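Local coordinates for similarities with probable monooxygenase (Photorhabdus luminescens, PDB 4HB9), which binds FAD and is probably a flavin-dependent monooxygenase of the aromatic-ring hydroxylase type, at residues Val133-Ile138 / Arg169-Pro174; Ile244-Val249 / Asp269-Arg274; Ser273-Ile276 / Leu282-Leu285; Ala338-Gln343 / Glu363-Ala368. All coordinates share one frame; numbering follows the deposited sequence.

In the fold
Along the chain the contacts follow the order 1, 2, 3, 4, with contact 3 starting on the residues where contact 2 ends. Contacts 2 and 3 share S273 and R274 of helix 264-274, and their centres are only about 7 Å apart. Together they dress the mixed seven-stranded sheet with two helices. Contacts 1 and 4, with their own centres about 20 Å apart, lie among the elements around the parallel sheet that carries the FAD. Contact 1 is about 40 Å from contact 2, centre to centre, and the two pairs lie on opposite sides of the chain's centre.

Contact 1 of 4, residues Val133-Ile138 / Arg169-Pro174; sequences VRYEHI and RKQYLP. With EDO (1,2-ethanediol), chain J.
The carboxamide of Q171 lies flat over the phenol ring of Y135, the two planes 9° apart, with NE2 sitting 3.2 Å above the middle of the ring. From there the same amide grips the backbone of the residue it stacks on. NE2 donates to Y135 O over 2.8 Å in a nearly straight bond (174°) lying in the amide's own plane, while OE1 receives Y135 N at 3.1 Å. Q171 reaches the strand because its chain is fully extended. Y135, by contrast, has CG tucked between its own N and carbonyl carbon (chi1 66°), which turns the ring under the incoming amide. A water 2.7 Å from Q171 OE1 gives that oxygen a second donor and passes on to V133 O.

At the far end of the ring, Y135 OH comes down obliquely on Y172, 3.3 Å from Y172 CD1. The Y172 hydroxyl is bonded to S311, an ethanediol, probably from the crystallisation liquor, donates from O2 to Y172 O, and both tyrosines pack on V313 of strand 313-315. Strand 132-137 is the outermost of a three-stranded antiparallel sheet, and Q171 addresses the N-H and C=O of one residue there much as a neighbouring strand would. One side chain thus satisfies both backbone polar groups of Y135, N and O, and fixes its ring against helix 167-172.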
loop_
_atom_site.group_PDB
_atom_site.type_symbol
_atom_site.label_atom_id
_atom_site.label_comp_id
_atom_site.label_asym_id
_atom_site.label_seq_id
_atom_site.Cartn_x
_atom_site.Cartn_y
_atom_site.Cartn_z
ATOM N N VAL A 133 13.826 -11.104 -13.241
ATOM C CA VAL A 133 15.220 -10.652 -13.146
ATOM C C VAL A 133 15.510 -9.552 -14.189
ATOM O O VAL A 133 16.099 -8.524 -13.865
ATOM C CB VAL A 133 16.198 -11.836 -13.338
ATOM C CG1 VAL A 133 17.636 -11.349 -13.469
ATOM C CG2 VAL A 133 16.072 -12.834 -12.185
ATOM N N ARG A 134 15.089 -9.751 -15.433
ATOM C CA ARG A 134 15.261 -8.748 -16.481
ATOM C C ARG A 134 14.389 -9.023 -17.685
ATOM O O ARG A 134 13.835 -10.096 -17.823
ATOM C CB ARG A 134 16.734 -8.662 -16.934
ATOM C CG ARG A 134 17.232 -9.892 -17.656
ATOM C CD ARG A 134 18.743 -9.836 -17.931
ATOM N NE ARG A 134 19.176 -11.123 -18.471
ATOM C CZ ARG A 134 19.253 -11.423 -19.765
ATOM N NH1 ARG A 134 18.956 -10.523 -20.701
ATOM N NH2 ARG A 134 19.641 -12.636 -20.126
ATOM N N TYR A 135 14.286 -8.035 -18.567
ATOM C CA TYR A 135 13.655 -8.231 -19.843
ATOM C C TYR A 135 14.562 -7.809 -20.988
ATOM O O TYR A 135 15.522 -7.034 -20.787
ATOM C CB TYR A 135 12.355 -7.439 -19.923
ATOM C CG TYR A 135 12.540 -5.945 -19.896
ATOM C CD1 TYR A 135 12.821 -5.232 -21.068
ATOM C CD2 TYR A 135 12.417 -5.238 -18.711
ATOM C CE1 TYR A 135 12.978 -3.855 -21.052
ATOM C CE2 TYR A 135 12.564 -3.862 -18.677
ATOM C CZ TYR A 135 12.854 -3.176 -19.845
ATOM O OH TYR A 135 12.987 -1.814 -19.817
ATOM N N GLU A 136 14.226 -8.316 -22.176
ATOM C CA GLU A 136 14.872 -7.946 -23.433
ATOM C C GLU A 136 13.839 -7.705 -24.510
ATOM O O GLU A 136 12.934 -8.514 -24.694
ATOM C CB GLU A 136 15.752 -9.086 -23.955
ATOM C CG GLU A 136 17.057 -9.307 -23.230
ATOM C CD GLU A 136 17.916 -10.385 -23.881
ATOM O OE1 GLU A 136 17.400 -11.137 -24.742
ATOM O OE2 GLU A 136 19.110 -10.484 -23.504
ATOM N N HIS A 137 14.002 -6.635 -25.270
ATOM C CA HIS A 137 13.175 -6.437 -26.452
ATOM C C HIS A 137 13.566 -7.448 -27.528
ATOM O O HIS A 137 14.750 -7.698 -27.730
ATOM C CB HIS A 137 13.311 -5.011 -26.961
ATOM C CG HIS A 137 12.508 -4.031 -26.169
ATOM N ND1 HIS A 137 11.131 -4.014 -26.198
ATOM C CD2 HIS A 137 12.880 -3.051 -25.314
ATOM C CE1 HIS A 137 10.687 -3.056 -25.401
ATOM N NE2 HIS A 137 11.729 -2.458 -24.851
ATOM N N ILE A 138 12.563 -8.054 -28.163
ATOM C CA ILE A 138 12.773 -8.986 -29.272
ATOM C C ILE A 138 12.621 -8.193 -30.564
ATOM O O ILE A 138 11.738 -7.332 -30.671
ATOM C CB ILE A 138 11.768 -10.163 -29.272
ATOM C CG1 ILE A 138 11.719 -10.851 -27.909
ATOM C CG2 ILE A 138 12.149 -11.200 -30.328
ATOM C CD1 ILE A 138 10.522 -11.768 -27.739
ATOM N N ARG A 169 11.218 -1.291 -12.899
ATOM C CA ARG A 169 11.505 0.153 -12.892
ATOM C C ARG A 169 13.011 0.410 -12.934
ATOM O O ARG A 169 13.484 1.312 -13.641
ATOM C CB ARG A 169 10.941 0.865 -11.644
ATOM C CG ARG A 169 11.144 2.389 -11.690
ATOM C CD ARG A 169 11.143 3.097 -10.342
ATOM N NE ARG A 169 12.127 2.582 -9.381
ATOM C CZ ARG A 169 11.832 1.987 -8.222
ATOM N NH1 ARG A 169 12.802 1.569 -7.419
ATOM N NH2 ARG A 169 10.573 1.789 -7.858
ATOM N N LYS A 170 13.753 -0.375 -12.170
ATOM C CA LYS A 170 15.201 -0.170 -12.085
ATOM C C LYS A 170 15.848 -0.383 -13.459
ATOM O O LYS A 170 16.812 0.293 -13.796
ATOM C CB LYS A 170 15.822 -1.073 -11.017
ATOM C CG LYS A 170 15.694 -0.571 -9.580
ATOM C CD LYS A 170 16.069 -1.680 -8.596
ATOM C CE LYS A 170 16.489 -1.201 -7.218
ATOM N NZ LYS A 170 15.723 -0.038 -6.717
ATOM N N GLN A 171 15.295 -1.292 -14.256
ATOM C CA GLN A 171 15.813 -1.535 -15.597
ATOM C C GLN A 171 15.300 -0.518 -16.582
ATOM O O GLN A 171 16.082 0.012 -17.360
ATOM C CB GLN A 171 15.488 -2.924 -16.097
ATOM C CG GLN A 171 16.071 -3.151 -17.473
ATOM C CD GLN A 171 15.866 -4.533 -18.039
ATOM O OE1 GLN A 171 15.719 -5.533 -17.314
ATOM N NE2 GLN A 171 15.895 -4.602 -19.360
ATOM N N TYR A 172 13.998 -0.222 -16.535
ATOM C CA TYR A 172 13.366 0.631 -17.508
ATOM C C TYR A 172 13.667 2.114 -17.290
ATOM O O TYR A 172 13.936 2.827 -18.260
ATOM C CB TYR A 172 11.847 0.390 -17.516
ATOM C CG TYR A 172 11.075 1.137 -18.582
ATOM C CD1 TYR A 172 11.523 1.188 -19.901
ATOM C CD2 TYR A 172 9.885 1.783 -18.279
ATOM C CE1 TYR A 172 10.804 1.857 -20.880
ATOM C CE2 TYR A 172 9.160 2.455 -19.246
ATOM C CZ TYR A 172 9.627 2.498 -20.546
ATOM O OH TYR A 172 8.890 3.154 -21.499
ATOM N N LEU A 173 13.631 2.569 -16.040
ATOM C CA LEU A 173 13.796 3.977 -15.705
ATOM C C LEU A 173 14.859 4.082 -14.604
ATOM O O LEU A 173 14.553 4.475 -13.487
ATOM C CB LEU A 173 12.468 4.579 -15.233
ATOM C CG LEU A 173 11.308 4.536 -16.227
ATOM C CD1 LEU A 173 10.039 5.128 -15.624
ATOM C CD2 LEU A 173 11.652 5.297 -17.495
ATOM N N PRO A 174 16.106 3.704 -14.922
ATOM C CA PRO A 174 17.170 3.602 -13.925
ATOM C C PRO A 174 17.511 4.897 -13.211
ATOM O O PRO A 174 18.087 4.842 -12.131
ATOM C CB PRO A 174 18.388 3.140 -14.743
ATOM C CG PRO A 174 18.093 3.537 -16.131
ATOM C CD PRO A 174 16.612 3.423 -16.278
HETATM C C1 EDO J . 12.119 5.572 -22.000
HETATM O O1 EDO J . 11.661 4.529 -22.861
HETATM C C2 EDO J . 12.623 4.977 -20.694
HETATM O O2 EDO J . 13.707 4.068 -20.913
HETATM O O HOH W 1 16.679 -6.005 -14.879
#

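Contact 2 of 4, residues Ile244-Val249 / Asp269-Arg274; sequences IVWVYV and DLVQSR
The mixed sheet of the FAD-dependent hydroxylase fold is covered here by helix 264-274, which packs across strand 240-251. The segment axes approach to 10.4 Å and cross at 67°, and the strand sends alternate residues, W246 and Y248, to meet the helix. V271 is the apolar centre of the contact. Its CG2 methyl stands opposite the indole, 3.9 Å from W246 CZ3, and lies 4.1 Å from Y248 CB, so the methyl sits between the root of one aromatic side chain and the outer rim of the other. The V271 side chain also touches I186 of the neighbouring strand 179-191, and W246 is tied at NE1 to S289.

Further along the helix the contact becomes mixed in character. The aliphatic part of R274 runs across the end of Y248, with R274 CG 3.3 Å from Y248 OH, and the guanidinium stands almost upright to the phenol ring (86° between planes). A bend at chi2 (-67°) turns the arginine chain back and carries the guanidinium under L270 CD2, which lies over the centre of one face. A water in the planes of both groups accepts from R274 NE at 2.7 Å and donates to Y248 OH at 2.8 Å. The tyrosine hydroxyl is bonded as well to D218, and R274 NH1 to S254 O, so the polar end of the contact is bonded to the surrounding chain while the valine remains buried. Aromatic and aliphatic side chains filling the gap between strand and crossing helix are typical of a helix laid on one face of a beta sheet.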
loop_
_atom_site.group_PDB
_atom_site.type_symbol
_atom_site.label_atom_id
_atom_site.label_comp_id
_atom_site.label_asym_id
_atom_site.label_seq_id
_atom_site.Cartn_x
_atom_site.Cartn_y
_atom_site.Cartn_z
ATOM N N ILE A 244 -6.636 -1.236 17.183
ATOM C CA ILE A 244 -6.208 0.155 17.164
ATOM C C ILE A 244 -4.812 0.159 16.552
ATOM O O ILE A 244 -3.966 -0.682 16.881
ATOM C CB ILE A 244 -6.221 0.810 18.565
ATOM C CG1 ILE A 244 -7.645 0.809 19.101
ATOM C CG2 ILE A 244 -5.662 2.229 18.504
ATOM C CD1 ILE A 244 -7.831 1.485 20.446
ATOM N N VAL A 245 -4.589 1.069 15.626
ATOM C CA VAL A 245 -3.278 1.246 15.075
ATOM C C VAL A 245 -2.780 2.583 15.557
ATOM O O VAL A 245 -3.515 3.575 15.529
ATOM C CB VAL A 245 -3.222 1.109 13.525
ATOM C CG1 VAL A 245 -4.306 1.890 12.794
ATOM C CG2 VAL A 245 -1.842 1.517 13.003
ATOM N N TRP A 246 -1.533 2.613 16.000
ATOM C CA TRP A 246 -0.868 3.889 16.330
ATOM C C TRP A 246 0.401 4.066 15.512
ATOM O O TRP A 246 1.106 3.091 15.173
ATOM C CB TRP A 246 -0.588 4.012 17.819
ATOM C CG TRP A 246 0.210 2.902 18.421
ATOM C CD1 TRP A 246 -0.281 1.780 19.023
ATOM C CD2 TRP A 246 1.639 2.773 18.451
ATOM N NE1 TRP A 246 0.738 0.976 19.437
ATOM C CE2 TRP A 246 1.933 1.551 19.106
ATOM C CE3 TRP A 246 2.692 3.564 18.002
ATOM C CZ2 TRP A 246 3.221 1.122 19.333
ATOM C CZ3 TRP A 246 3.979 3.124 18.204
ATOM C CH2 TRP A 246 4.239 1.910 18.861
ATOM N N VAL A 247 0.691 5.321 15.188
ATOM C CA VAL A 247 1.874 5.635 14.392
ATOM C C VAL A 247 2.611 6.786 15.041
ATOM O O VAL A 247 2.068 7.878 15.141
ATOM C CB VAL A 247 1.523 6.008 12.945
ATOM C CG1 VAL A 247 2.796 6.173 12.151
ATOM C CG2 VAL A 247 0.632 4.945 12.302
ATOM N N TYR A 248 3.804 6.517 15.548
ATOM C CA TYR A 248 4.622 7.571 16.145
ATOM C C TYR A 248 5.519 8.088 15.056
ATOM O O TYR A 248 6.198 7.300 14.402
ATOM C CB TYR A 248 5.463 7.068 17.330
ATOM C CG TYR A 248 6.451 8.097 17.839
ATOM C CD1 TYR A 248 6.039 9.200 18.596
ATOM C CD2 TYR A 248 7.773 8.001 17.522
ATOM C CE1 TYR A 248 6.944 10.159 19.013
ATOM C CE2 TYR A 248 8.694 8.936 17.949
ATOM C CZ TYR A 248 8.288 10.013 18.683
ATOM O OH TYR A 248 9.242 10.929 19.078
ATOM N N VAL A 249 5.503 9.408 14.870
ATOM C CA VAL A 249 6.238 10.074 13.766
ATOM C C VAL A 249 7.195 11.112 14.334
ATOM O O VAL A 249 6.800 11.913 15.165
ATOM C CB VAL A 249 5.265 10.733 12.775
ATOM C CG1 VAL A 249 5.988 11.261 11.558
ATOM C CG2 VAL A 249 4.201 9.754 12.339
ATOM N N ASP A 269 9.440 0.505 24.257
ATOM C CA ASP A 269 10.122 1.324 25.249
ATOM C C ASP A 269 10.477 2.689 24.701
ATOM O O ASP A 269 10.300 3.699 25.353
ATOM C CB ASP A 269 11.411 0.623 25.710
ATOM C CG ASP A 269 11.144 -0.507 26.691
ATOM O OD1 ASP A 269 10.010 -0.548 27.234
ATOM O OD2 ASP A 269 12.063 -1.350 26.903
ATOM N N LEU A 270 10.987 2.722 23.492
ATOM C CA LEU A 270 11.372 3.995 22.921
ATOM C C LEU A 270 10.191 4.954 22.749
ATOM O O LEU A 270 10.304 6.132 23.068
ATOM C CB LEU A 270 12.085 3.784 21.618
ATOM C CG LEU A 270 12.664 5.114 21.143
ATOM C CD1 LEU A 270 14.095 4.915 20.676
ATOM C CD2 LEU A 270 11.763 5.687 20.089
ATOM N N VAL A 271 9.058 4.462 22.249
ATOM C CA VAL A 271 7.917 5.337 22.034
ATOM C C VAL A 271 7.393 5.825 23.390
ATOM O O VAL A 271 7.073 7.040 23.562
ATOM C CB VAL A 271 6.825 4.632 21.220
ATOM C CG1 VAL A 271 5.555 5.467 21.162
ATOM C CG2 VAL A 271 7.334 4.340 19.820
ATOM N N GLN A 272 7.325 4.930 24.374
ATOM C CA GLN A 272 6.919 5.365 25.708
ATOM C C GLN A 272 7.868 6.432 26.261
ATOM O O GLN A 272 7.415 7.380 26.896
ATOM C CB GLN A 272 6.832 4.200 26.701
ATOM C CG GLN A 272 5.700 3.244 26.404
ATOM C CD GLN A 272 5.650 2.087 27.394
ATOM O OE1 GLN A 272 5.375 2.272 28.568
ATOM N NE2 GLN A 272 5.915 0.896 26.912
ATOM N N SER A 273 9.169 6.273 26.041
ATOM C CA SER A 273 10.139 7.313 26.459
ATOM C C SER A 273 9.872 8.655 25.797
ATOM O O SER A 273 10.043 9.705 26.433
ATOM C CB SER A 273 11.587 6.896 26.221
ATOM O OG SER A 273 11.963 7.036 24.847
ATOM N N ARG A 274 9.426 8.634 24.542
ATOM C CA ARG A 274 9.097 9.876 23.840
ATOM C C ARG A 274 7.804 10.514 24.367
ATOM O O ARG A 274 7.587 11.706 24.178
ATOM C CB ARG A 274 8.986 9.624 22.342
ATOM C CG ARG A 274 10.289 9.159 21.704
ATOM C CD ARG A 274 11.347 10.256 21.738
ATOM N NE ARG A 274 12.536 9.927 20.950
ATOM C CZ ARG A 274 13.564 9.203 21.380
ATOM N NH1 ARG A 274 14.588 8.980 20.570
ATOM N NH2 ARG A 274 13.570 8.673 22.607
HETATM O O HOH W 2 11.963 10.685 18.428
#

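Contact 3 of 4, residues Ser273-Ile276 / Leu282-Leu285; sequences SRMI and LHTL
M275 O accepts a 2.7 Å hydrogen bond from H283 NE2, although the bond is bent: the N-H...O angle is 137°. The carbonyl oxygen lies close to the imidazole plane, but the nitrogen stands 51° out of the carbonyl plane, so the ring meets the oxygen from above the peptide. M275, a selenomethionine, also reaches the ring from a second direction. Its methyl CE lies over one face, 4.1 Å from the ring centroid and 12° from the normal, a CH-pi contact. A bend at chi3 swings that methyl over the imidazole, so backbone and side chain of one residue hold the edge and a face of the histidine.

The contact closes the short turn between helix 264-274 and helix 280-287: M275 is the first residue to leave helical geometry, and H283 reaches back from the next helix. Both M275 and L282 touch L220 of strand 218-228 in the mixed sheet. Beside the histidine, CE of M275 comes within 3.7 Å of L282 O, and the selenium, M275 SE, packs against L282 CB at 4.3 Å.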
loop_
_atom_site.group_PDB
_atom_site.type_symbol
_atom_site.label_atom_id
_atom_site.label_comp_id
_atom_site.label_asym_id
_atom_site.label_seq_id
_atom_site.Cartn_x
_atom_site.Cartn_y
_atom_site.Cartn_z
ATOM N N SER A 273 9.169 6.273 26.041
ATOM C CA SER A 273 10.139 7.313 26.459
ATOM C C SER A 273 9.872 8.655 25.797
ATOM O O SER A 273 10.043 9.705 26.433
ATOM C CB SER A 273 11.587 6.896 26.221
ATOM O OG SER A 273 11.963 7.036 24.847
ATOM N N ARG A 274 9.426 8.634 24.542
ATOM C CA ARG A 274 9.097 9.876 23.840
ATOM C C ARG A 274 7.804 10.514 24.367
ATOM O O ARG A 274 7.587 11.706 24.178
ATOM C CB ARG A 274 8.986 9.624 22.342
ATOM C CG ARG A 274 10.289 9.159 21.704
ATOM C CD ARG A 274 11.347 10.256 21.738
ATOM N NE ARG A 274 12.536 9.927 20.950
ATOM C CZ ARG A 274 13.564 9.203 21.380
ATOM N NH1 ARG A 274 14.588 8.980 20.570
ATOM N NH2 ARG A 274 13.570 8.673 22.607
HETATM N N MSE A 275 6.964 9.728 25.050
HETATM C CA MSE A 275 5.680 10.215 25.536
HETATM C C MSE A 275 5.651 10.476 27.021
HETATM O O MSE A 275 4.588 10.464 27.618
HETATM C CB MSE A 275 4.603 9.176 25.200
HETATM C CG MSE A 275 4.475 9.004 23.698
HETATM SE SE MSE A 275 2.917 7.902 23.201
HETATM C CE MSE A 275 3.029 6.396 24.461
ATOM N N ILE A 276 6.804 10.714 27.638
ATOM C CA ILE A 276 6.823 10.993 29.073
ATOM C C ILE A 276 6.025 12.291 29.244
ATOM O O ILE A 276 6.254 13.286 28.546
ATOM C CB ILE A 276 8.248 11.150 29.642
ATOM C CG1 ILE A 276 9.037 9.841 29.495
ATOM C CG2 ILE A 276 8.183 11.511 31.129
ATOM C CD1 ILE A 276 10.538 10.008 29.584
ATOM N N LEU A 282 -2.645 7.087 26.185
ATOM C CA LEU A 282 -1.715 6.872 25.089
ATOM C C LEU A 282 -0.695 5.848 25.516
ATOM O O LEU A 282 -0.323 4.977 24.736
ATOM C CB LEU A 282 -1.061 8.187 24.693
ATOM C CG LEU A 282 -2.089 9.211 24.236
ATOM C CD1 LEU A 282 -1.480 10.604 24.106
ATOM C CD2 LEU A 282 -2.760 8.782 22.942
ATOM N N HIS A 283 -0.277 5.902 26.778
ATOM C CA HIS A 283 0.649 4.887 27.291
ATOM C C HIS A 283 0.035 3.500 27.311
ATOM O O HIS A 283 0.684 2.523 26.954
ATOM C CB HIS A 283 1.161 5.291 28.672
ATOM C CG HIS A 283 2.134 6.423 28.611
ATOM N ND1 HIS A 283 3.489 6.224 28.461
ATOM C CD2 HIS A 283 1.940 7.762 28.562
ATOM C CE1 HIS A 283 4.100 7.391 28.401
ATOM N NE2 HIS A 283 3.182 8.343 28.455
ATOM N N THR A 284 -1.216 3.435 27.763
ATOM C CA THR A 284 -1.963 2.168 27.834
ATOM C C THR A 284 -2.040 1.515 26.449
ATOM O O THR A 284 -1.771 0.328 26.286
ATOM C CB THR A 284 -3.379 2.445 28.374
ATOM O OG1 THR A 284 -3.274 3.085 29.660
ATOM C CG2 THR A 284 -4.192 1.154 28.488
ATOM N N LEU A 285 -2.359 2.325 25.440
ATOM C CA LEU A 285 -2.419 1.847 24.064
ATOM C C LEU A 285 -1.093 1.205 23.647
ATOM O O LEU A 285 -1.048 0.074 23.158
ATOM C CB LEU A 285 -2.795 3.010 23.132
ATOM C CG LEU A 285 -2.898 2.744 21.644
ATOM C CD1 LEU A 285 -3.859 1.595 21.377
ATOM C CD2 LEU A 285 -3.374 3.984 20.926
#

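Contact 4 of 4, residues Ala338-Gln343 / Glu363-Ala368; sequences ALLLTQ and EQQMRA
The carboxamide of Q365 meets L340 at its oxygen, with Q365 OE1 lying 3.7 Å from the L340 CD1 methyl. A second flat group, the guanidinium of R367, sits further round the same helix, away from L340; E363 O lies 3.6 Å above one of its faces, over the centre, and the group is engaged with W308 in a cation-pi contact. The joined elements are the last two long helices of the FAD-dependent hydroxylase fold, 330-349 and 355-386, connected by a short loop. A331 and N332, near the start of the first, bind FAD, and the M366 side chain on the second is about 11 Å from the bound FAD.

L340 does nearly all the touching. Its CG is anti to the backbone N (chi1 -175°), which sends both methyls across to the other helix, where the two side chains pass at a slant. L340 CD2 rests on Q365 CB at 3.7 Å and CD1 lies alongside the amide end. The opposite helix lends M366 N as well, 4.3 Å from L340 CD2, while the M366 side chain, a selenomethionine, turns away toward W308. Y362 and Y369 of helix 355-386 also touch L340. The Q365 amide nitrogen is bonded to D361 OD1, which fixes the group that L340 packs against.

On the first helix, A338 O is held by two donors reaching it from opposite faces of its plane: T342 N lies 2.9 Å from A338 O, and T342 OG1 lies 2.7 Å from A338 O.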
loop_
_atom_site.group_PDB
_atom_site.type_symbol
_atom_site.label_atom_id
_atom_site.label_comp_id
_atom_site.label_asym_id
_atom_site.label_seq_id
_atom_site.Cartn_x
_atom_site.Cartn_y
_atom_site.Cartn_z
ATOM N N ALA A 338 -4.504 0.671 -12.010
ATOM C CA ALA A 338 -4.991 -0.566 -12.655
ATOM C C ALA A 338 -6.251 -0.323 -13.477
ATOM O O ALA A 338 -6.375 -0.796 -14.617
ATOM C CB ALA A 338 -5.207 -1.661 -11.613
ATOM N N LEU A 339 -7.166 0.462 -12.930
ATOM C CA LEU A 339 -8.371 0.831 -13.656
ATOM C C LEU A 339 -8.014 1.671 -14.890
ATOM O O LEU A 339 -8.502 1.448 -15.992
ATOM C CB LEU A 339 -9.305 1.628 -12.749
ATOM C CG LEU A 339 -10.568 2.125 -13.441
ATOM C CD1 LEU A 339 -11.370 0.982 -13.997
ATOM C CD2 LEU A 339 -11.431 2.945 -12.504
ATOM N N LEU A 340 -7.163 2.659 -14.687
ATOM C CA LEU A 340 -6.745 3.513 -15.797
ATOM C C LEU A 340 -6.039 2.745 -16.919
ATOM O O LEU A 340 -6.381 2.900 -18.095
ATOM C CB LEU A 340 -5.857 4.627 -15.272
ATOM C CG LEU A 340 -5.462 5.652 -16.336
ATOM C CD1 LEU A 340 -6.710 6.278 -16.962
ATOM C CD2 LEU A 340 -4.557 6.667 -15.660
ATOM N N LEU A 341 -5.065 1.918 -16.571
ATOM C CA LEU A 341 -4.345 1.129 -17.559
ATOM C C LEU A 341 -5.244 0.104 -18.257
ATOM O O LEU A 341 -5.116 -0.115 -19.455
ATOM C CB LEU A 341 -3.132 0.460 -16.945
ATOM C CG LEU A 341 -2.186 -0.266 -17.915
ATOM C CD1 LEU A 341 -1.763 0.623 -19.096
ATOM C CD2 LEU A 341 -0.983 -0.760 -17.164
ATOM N N THR A 342 -6.176 -0.498 -17.515
ATOM C CA THR A 342 -7.213 -1.339 -18.133
ATOM C C THR A 342 -7.944 -0.580 -19.251
ATOM O O THR A 342 -8.096 -1.091 -20.368
ATOM C CB THR A 342 -8.252 -1.797 -17.087
ATOM O OG1 THR A 342 -7.616 -2.643 -16.134
ATOM C CG2 THR A 342 -9.383 -2.551 -17.751
ATOM N N GLN A 343 -8.432 0.605 -18.916
ATOM C CA GLN A 343 -9.207 1.401 -19.841
ATOM C C GLN A 343 -8.394 1.767 -21.085
ATOM O O GLN A 343 -8.906 1.708 -22.202
ATOM C CB GLN A 343 -9.747 2.661 -19.173
ATOM C CG GLN A 343 -10.800 2.403 -18.116
ATOM C CD GLN A 343 -11.077 3.608 -17.230
ATOM O OE1 GLN A 343 -10.317 4.570 -17.201
ATOM N NE2 GLN A 343 -12.148 3.534 -16.473
ATOM N N GLU A 363 0.374 6.914 -18.874
ATOM C CA GLU A 363 1.542 7.418 -18.152
ATOM C C GLU A 363 1.437 8.890 -17.827
ATOM O O GLU A 363 1.815 9.319 -16.728
ATOM C CB GLU A 363 2.847 7.083 -18.893
ATOM C CG GLU A 363 3.148 5.587 -18.881
ATOM C CD GLU A 363 4.315 5.205 -19.743
ATOM O OE1 GLU A 363 4.569 5.959 -20.719
ATOM O OE2 GLU A 363 4.945 4.131 -19.496
ATOM N N GLN A 364 0.888 9.669 -18.756
ATOM C CA GLN A 364 0.740 11.107 -18.552
ATOM C C GLN A 364 -0.312 11.403 -17.463
ATOM O O GLN A 364 -0.085 12.222 -16.568
ATOM C CB GLN A 364 0.390 11.807 -19.875
ATOM C CG GLN A 364 0.439 13.311 -19.823
ATOM C CD GLN A 364 1.853 13.898 -19.817
ATOM O OE1 GLN A 364 2.865 13.181 -19.820
ATOM N NE2 GLN A 364 1.924 15.219 -19.775
ATOM N N GLN A 365 -1.449 10.722 -17.516
ATOM C CA GLN A 365 -2.467 10.880 -16.485
ATOM C C GLN A 365 -1.945 10.417 -15.135
ATOM O O GLN A 365 -2.195 11.061 -14.112
ATOM C CB GLN A 365 -3.753 10.113 -16.822
ATOM C CG GLN A 365 -4.474 10.665 -18.035
ATOM C CD GLN A 365 -5.896 10.171 -18.149
ATOM O OE1 GLN A 365 -6.607 10.019 -17.146
ATOM N NE2 GLN A 365 -6.330 9.938 -19.376
HETATM N N MSE A 366 -1.221 9.308 -15.133
HETATM C CA MSE A 366 -0.742 8.715 -13.896
HETATM C C MSE A 366 0.255 9.644 -13.248
HETATM O O MSE A 366 0.191 9.874 -12.040
HETATM C CB MSE A 366 -0.155 7.344 -14.181
HETATM C CG MSE A 366 0.402 6.676 -12.930
HETATM SE SE MSE A 366 2.328 7.054 -12.752
HETATM C CE MSE A 366 2.872 5.795 -14.161
ATOM N N ARG A 367 1.187 10.196 -14.032
ATOM C CA ARG A 367 2.132 11.174 -13.500
ATOM C C ARG A 367 1.441 12.355 -12.828
ATOM O O ARG A 367 1.917 12.835 -11.786
ATOM C CB ARG A 367 3.107 11.676 -14.585
ATOM C CG ARG A 367 4.257 10.725 -14.875
ATOM C CD ARG A 367 5.339 11.375 -15.742
ATOM N NE ARG A 367 4.794 11.736 -17.047
ATOM C CZ ARG A 367 4.748 10.937 -18.107
ATOM N NH1 ARG A 367 5.265 9.715 -18.089
ATOM N NH2 ARG A 367 4.208 11.398 -19.222
ATOM N N ALA A 368 0.338 12.833 -13.396
ATOM C CA ALA A 368 -0.364 13.991 -12.822
ATOM C C ALA A 368 -0.860 13.712 -11.409
ATOM O O ALA A 368 -0.594 14.493 -10.496
ATOM C CB ALA A 368 -1.533 14.434 -13.687
#